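PDB 5OHU: soluble lytic murein transglycosylase from Pseudomonas aeruginosa, which probably cleaves the glycan strands of bacterial cell-wall peptidoglycan as a lytic transglycosylase, acting both at chain ends and within chains. Local coordinates for residues P63-L74 against L92-W102. Numbering follows the deposited sequence.
Sequences PYLAYDELTHRL and LPQIGWLKLRW
Y67 reaches from helix 63-72 across to the start of helix 95-102 and lays its ring over Q94, whose CG makes a CH-pi contact 3.6 Å from the ring centroid. Y67 CG stands anti to its own backbone N (chi1 177°), sending the ring over to the other helix. The opposite face of the ring takes T71 OG1, while L98 CB packs 3.6 Å from Y67 CE2. A tyrosine suits this place because its flat ring is long enough to span from one helix to the other, both faces are used, and its hydroxyl still meets water: one molecule bonds to Y67 OH, T71 OG1 and R101 NH1. T71 OG1 also donates to Y67 O, at 2.8 Å. Segments 63-72 and 95-102 run nearly parallel, their axes 15° apart, with helix 79-88 between them in sequence, as in the alpha-superhelical part of Slt-type transglycosylases. Further along, L98 and L74 supply branched, purely apolar ends: L74 CD1 lies 3.8 Å from L98 CD1, and L74 CD2 sits 3.7 Å from R101 CB. Q94 bends at chi2 (-87°), bringing NE2 over one face of the Y64 ring, 3.5 Å from Y64 CE2, whereas the hydroxyl of Y64 bonds to E428.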
loop_
_atom_site.group_PDB
_atom_site.type_symbol
_atom_site.label_atom_id
_atom_site.label_comp_id
_atom_site.label_asym_id
_atom_site.label_seq_id
_atom_site.Cartn_x
_atom_site.Cartn_y
_atom_site.Cartn_z
ATOM N N PRO A 63 -3.246 16.415 28.065
ATOM C CA PRO A 63 -3.244 17.219 26.839
ATOM C C PRO A 63 -4.443 16.972 25.938
ATOM O O PRO A 63 -4.758 17.847 25.119
ATOM C CB PRO A 63 -1.933 16.814 26.157
ATOM C CG PRO A 63 -1.049 16.432 27.275
ATOM C CD PRO A 63 -1.932 15.777 28.290
ATOM N N TYR A 64 -5.115 15.819 26.053
ATOM C CA TYR A 64 -6.306 15.572 25.244
ATOM C C TYR A 64 -7.473 16.460 25.677
ATOM O O TYR A 64 -8.222 16.961 24.834
ATOM C CB TYR A 64 -6.692 14.094 25.302
ATOM C CG TYR A 64 -5.934 13.240 24.298
ATOM C CD1 TYR A 64 -4.570 13.042 24.422
ATOM C CD2 TYR A 64 -6.586 12.642 23.230
ATOM C CE1 TYR A 64 -3.871 12.281 23.515
ATOM C CE2 TYR A 64 -5.893 11.867 22.304
ATOM C CZ TYR A 64 -4.530 11.690 22.461
ATOM O OH TYR A 64 -3.804 10.932 21.577
ATOM N N LEU A 65 -7.642 16.677 26.979
ATOM C CA LEU A 65 -8.698 17.582 27.428
ATOM C C LEU A 65 -8.367 19.021 27.065
ATOM O O LEU A 65 -9.218 19.752 26.547
ATOM C CB LEU A 65 -8.918 17.448 28.931
ATOM C CG LEU A 65 -9.306 16.048 29.413
ATOM C CD1 LEU A 65 -9.563 16.062 30.926
ATOM C CD2 LEU A 65 -10.524 15.526 28.658
ATOM N N ALA A 66 -7.137 19.447 27.358
ATOM C CA ALA A 66 -6.651 20.731 26.873
ATOM C C ALA A 66 -6.931 20.901 25.386
ATOM O O ALA A 66 -7.376 21.964 24.945
ATOM C CB ALA A 66 -5.152 20.852 27.150
ATOM N N TYR A 67 -6.681 19.856 24.599
ATOM C CA TYR A 67 -6.883 19.951 23.160
ATOM C C TYR A 67 -8.349 20.190 22.827
ATOM O O TYR A 67 -8.673 21.023 21.977
ATOM C CB TYR A 67 -6.376 18.678 22.485
ATOM C CG TYR A 67 -6.611 18.639 21.000
ATOM C CD1 TYR A 67 -7.825 18.203 20.476
ATOM C CD2 TYR A 67 -5.621 19.033 20.117
ATOM C CE1 TYR A 67 -8.041 18.158 19.112
ATOM C CE2 TYR A 67 -5.830 18.999 18.758
ATOM C CZ TYR A 67 -7.043 18.558 18.259
ATOM O OH TYR A 67 -7.238 18.511 16.899
ATOM N N ASP A 68 -9.253 19.440 23.457
ATOM C CA ASP A 68 -10.670 19.617 23.160
ATOM C C ASP A 68 -11.138 21.006 23.569
ATOM O O ASP A 68 -11.856 21.682 22.826
ATOM C CB ASP A 68 -11.502 18.543 23.860
ATOM C CG ASP A 68 -11.117 17.139 23.445
ATOM O OD1 ASP A 68 -10.742 16.934 22.272
ATOM O OD2 ASP A 68 -11.185 16.235 24.304
ATOM N N GLU A 69 -10.723 21.454 24.750
ATOM C CA GLU A 69 -11.177 22.747 25.246
ATOM C C GLU A 69 -10.685 23.880 24.356
ATOM O O GLU A 69 -11.452 24.782 23.999
ATOM C CB GLU A 69 -10.708 22.927 26.683
ATOM C CG GLU A 69 -11.550 23.887 27.495
ATOM C CD GLU A 69 -11.123 25.326 27.321
ATOM O OE1 GLU A 69 -9.983 25.553 26.861
ATOM O OE2 GLU A 69 -11.930 26.226 27.647
ATOM N N LEU A 70 -9.417 23.832 23.955
ATOM C CA LEU A 70 -8.894 24.872 23.079
ATOM C C LEU A 70 -9.594 24.852 21.726
ATOM O O LEU A 70 -9.904 25.909 21.162
ATOM C CB LEU A 70 -7.385 24.701 22.907
ATOM C CG LEU A 70 -6.690 25.806 22.111
ATOM C CD1 LEU A 70 -6.910 27.144 22.822
ATOM C CD2 LEU A 70 -5.207 25.509 21.939
ATOM N N THR A 71 -9.861 23.657 21.196
ATOM C CA THR A 71 -10.478 23.557 19.877
ATOM C C THR A 71 -11.875 24.171 19.890
ATOM O O THR A 71 -12.261 24.888 18.955
ATOM C CB THR A 71 -10.503 22.094 19.446
ATOM O OG1 THR A 71 -9.156 21.664 19.249
ATOM C CG2 THR A 71 -11.275 21.905 18.125
ATOM N N HIS A 72 -12.618 23.957 20.976
ATOM C CA HIS A 72 -13.977 24.478 21.054
ATOM C C HIS A 72 -14.010 26.003 20.982
ATOM O O HIS A 72 -14.886 26.572 20.327
ATOM C CB HIS A 72 -14.669 23.995 22.327
ATOM C CG HIS A 72 -16.055 24.533 22.474
ATOM N ND1 HIS A 72 -17.039 24.305 21.536
ATOM C CD2 HIS A 72 -16.609 25.332 23.417
ATOM C CE1 HIS A 72 -18.148 24.918 21.909
ATOM N NE2 HIS A 72 -17.914 25.549 23.046
ATOM N N ARG A 73 -13.086 26.692 21.661
ATOM C CA ARG A 73 -13.084 28.150 21.660
ATOM C C ARG A 73 -11.958 28.717 20.810
ATOM O O ARG A 73 -11.473 29.825 21.059
ATOM C CB ARG A 73 -13.015 28.703 23.081
ATOM C CG ARG A 73 -11.895 28.186 23.902
ATOM C CD ARG A 73 -11.848 28.931 25.232
ATOM N NE ARG A 73 -10.765 28.409 26.053
ATOM C CZ ARG A 73 -9.500 28.797 25.946
ATOM N NH1 ARG A 73 -9.161 29.733 25.064
ATOM N NH2 ARG A 73 -8.577 28.250 26.726
ATOM N N LEU A 74 -11.564 27.982 19.779
ATOM C CA LEU A 74 -10.380 28.360 19.025
ATOM C C LEU A 74 -10.565 29.703 18.321
ATOM O O LEU A 74 -9.601 30.467 18.175
ATOM C CB LEU A 74 -10.042 27.244 18.040
ATOM C CG LEU A 74 -8.877 27.504 17.093
ATOM C CD1 LEU A 74 -7.601 27.380 17.899
ATOM C CD2 LEU A 74 -8.891 26.470 15.997
ATOM N N LEU A 92 1.121 15.448 19.968
ATOM C CA LEU A 92 -0.194 14.829 19.911
ATOM C C LEU A 92 -0.478 14.344 18.492
ATOM O O LEU A 92 -0.182 15.053 17.518
ATOM C CB LEU A 92 -1.282 15.803 20.355
ATOM C CG LEU A 92 -1.304 16.139 21.845
ATOM C CD1 LEU A 92 -2.504 17.018 22.182
ATOM C CD2 LEU A 92 -1.315 14.861 22.666
ATOM N N PRO A 93 -1.024 13.134 18.336
ATOM C CA PRO A 93 -1.306 12.630 16.979
ATOM C C PRO A 93 -2.213 13.546 16.188
ATOM O O PRO A 93 -2.059 13.655 14.965
ATOM C CB PRO A 93 -1.977 11.268 17.234
ATOM C CG PRO A 93 -1.555 10.883 18.636
ATOM C CD PRO A 93 -1.457 12.196 19.389
ATOM N N GLN A 94 -3.151 14.218 16.851
ATOM C CA GLN A 94 -4.164 15.018 16.176
ATOM C C GLN A 94 -3.786 16.493 16.045
ATOM O O GLN A 94 -4.614 17.289 15.592
ATOM C CB GLN A 94 -5.505 14.889 16.909
ATOM C CG GLN A 94 -5.554 15.566 18.261
ATOM C CD GLN A 94 -5.048 14.680 19.395
ATOM O OE1 GLN A 94 -4.211 13.800 19.192
ATOM N NE2 GLN A 94 -5.580 14.897 20.592
ATOM N N ILE A 95 -2.556 16.874 16.416
ATOM C CA ILE A 95 -2.190 18.284 16.438
ATOM C C ILE A 95 -2.293 18.918 15.057
ATOM O O ILE A 95 -2.473 20.134 14.949
ATOM C CB ILE A 95 -0.771 18.464 17.028
ATOM C CG1 ILE A 95 -0.624 19.861 17.608
ATOM C CG2 ILE A 95 0.301 18.276 15.969
ATOM C CD1 ILE A 95 -1.554 20.115 18.767
ATOM N N GLY A 96 -2.195 18.129 13.985
ATOM C CA GLY A 96 -2.349 18.695 12.656
ATOM C C GLY A 96 -3.741 19.247 12.384
ATOM O O GLY A 96 -3.890 20.235 11.654
ATOM N N TRP A 97 -4.777 18.621 12.944
ATOM C CA TRP A 97 -6.126 19.162 12.776
ATOM C C TRP A 97 -6.245 20.517 13.450
ATOM O O TRP A 97 -6.868 21.438 12.908
ATOM C CB TRP A 97 -7.169 18.185 13.333
ATOM C CG TRP A 97 -7.159 16.894 12.594
ATOM C CD1 TRP A 97 -6.720 15.688 13.062
ATOM C CD2 TRP A 97 -7.552 16.677 11.234
ATOM N NE1 TRP A 97 -6.837 14.730 12.087
ATOM C CE2 TRP A 97 -7.341 15.311 10.952
ATOM C CE3 TRP A 97 -8.077 17.499 10.231
ATOM C CZ2 TRP A 97 -7.633 14.747 9.708
ATOM C CZ3 TRP A 97 -8.370 16.935 8.991
ATOM C CH2 TRP A 97 -8.144 15.573 8.744
ATOM N N LEU A 98 -5.634 20.665 14.623
ATOM C CA LEU A 98 -5.619 21.962 15.278
ATOM C C LEU A 98 -4.893 22.996 14.426
ATOM O O LEU A 98 -5.325 24.153 14.348
ATOM C CB LEU A 98 -4.980 21.847 16.665
ATOM C CG LEU A 98 -4.713 23.157 17.428
ATOM C CD1 LEU A 98 -5.967 24.009 17.543
ATOM C CD2 LEU A 98 -4.112 22.896 18.802
ATOM N N LYS A 99 -3.791 22.610 13.774
ATOM C CA LYS A 99 -3.074 23.602 12.974
ATOM C C LYS A 99 -3.873 23.979 11.741
ATOM O O LYS A 99 -3.909 25.153 11.352
ATOM C CB LYS A 99 -1.696 23.087 12.566
ATOM C CG LYS A 99 -0.755 22.806 13.740
ATOM C CD LYS A 99 0.678 22.514 13.242
ATOM C CE LYS A 99 1.327 23.767 12.621
ATOM N NZ LYS A 99 2.807 23.603 12.336
ATOM N N LEU A 100 -4.518 22.992 11.115
ATOM C CA LEU A 100 -5.372 23.275 9.969
ATOM C C LEU A 100 -6.428 24.314 10.318
ATOM O O LEU A 100 -6.568 25.338 9.633
ATOM C CB LEU A 100 -6.031 21.983 9.485
ATOM C CG LEU A 100 -7.089 22.145 8.406
ATOM C CD1 LEU A 100 -6.467 22.680 7.141
ATOM C CD2 LEU A 100 -7.798 20.802 8.153
ATOM N N ARG A 101 -7.157 24.078 11.406
ATOM C CA ARG A 101 -8.230 24.979 11.815
ATOM C C ARG A 101 -7.705 26.363 12.177
ATOM O O ARG A 101 -8.263 27.382 11.759
ATOM C CB ARG A 101 -8.960 24.375 13.001
ATOM C CG ARG A 101 -10.012 23.436 12.587
ATOM C CD ARG A 101 -10.261 22.439 13.654
ATOM N NE ARG A 101 -11.097 21.384 13.106
ATOM C CZ ARG A 101 -11.410 20.274 13.748
ATOM N NH1 ARG A 101 -10.928 20.074 14.961
ATOM N NH2 ARG A 101 -12.179 19.375 13.150
ATOM N N TRP A 102 -6.635 26.419 12.960
ATOM C CA TRP A 102 -6.078 27.710 13.344
ATOM C C TRP A 102 -5.533 28.470 12.135
ATOM O O TRP A 102 -5.854 29.649 11.939
ATOM C CB TRP A 102 -5.003 27.508 14.393
ATOM C CG TRP A 102 -4.532 28.756 14.980
ATOM C CD1 TRP A 102 -5.293 29.757 15.492
ATOM C CD2 TRP A 102 -3.171 29.162 15.129
ATOM N NE1 TRP A 102 -4.489 30.775 15.941
ATOM C CE2 TRP A 102 -3.180 30.427 15.738
ATOM C CE3 TRP A 102 -1.946 28.579 14.795
ATOM C CZ2 TRP A 102 -2.010 31.122 16.032
ATOM C CZ3 TRP A 102 -0.791 29.258 15.092
ATOM C CH2 TRP A 102 -0.827 30.517 15.708
HETATM O O HOH W 1 -8.588 20.861 16.424
#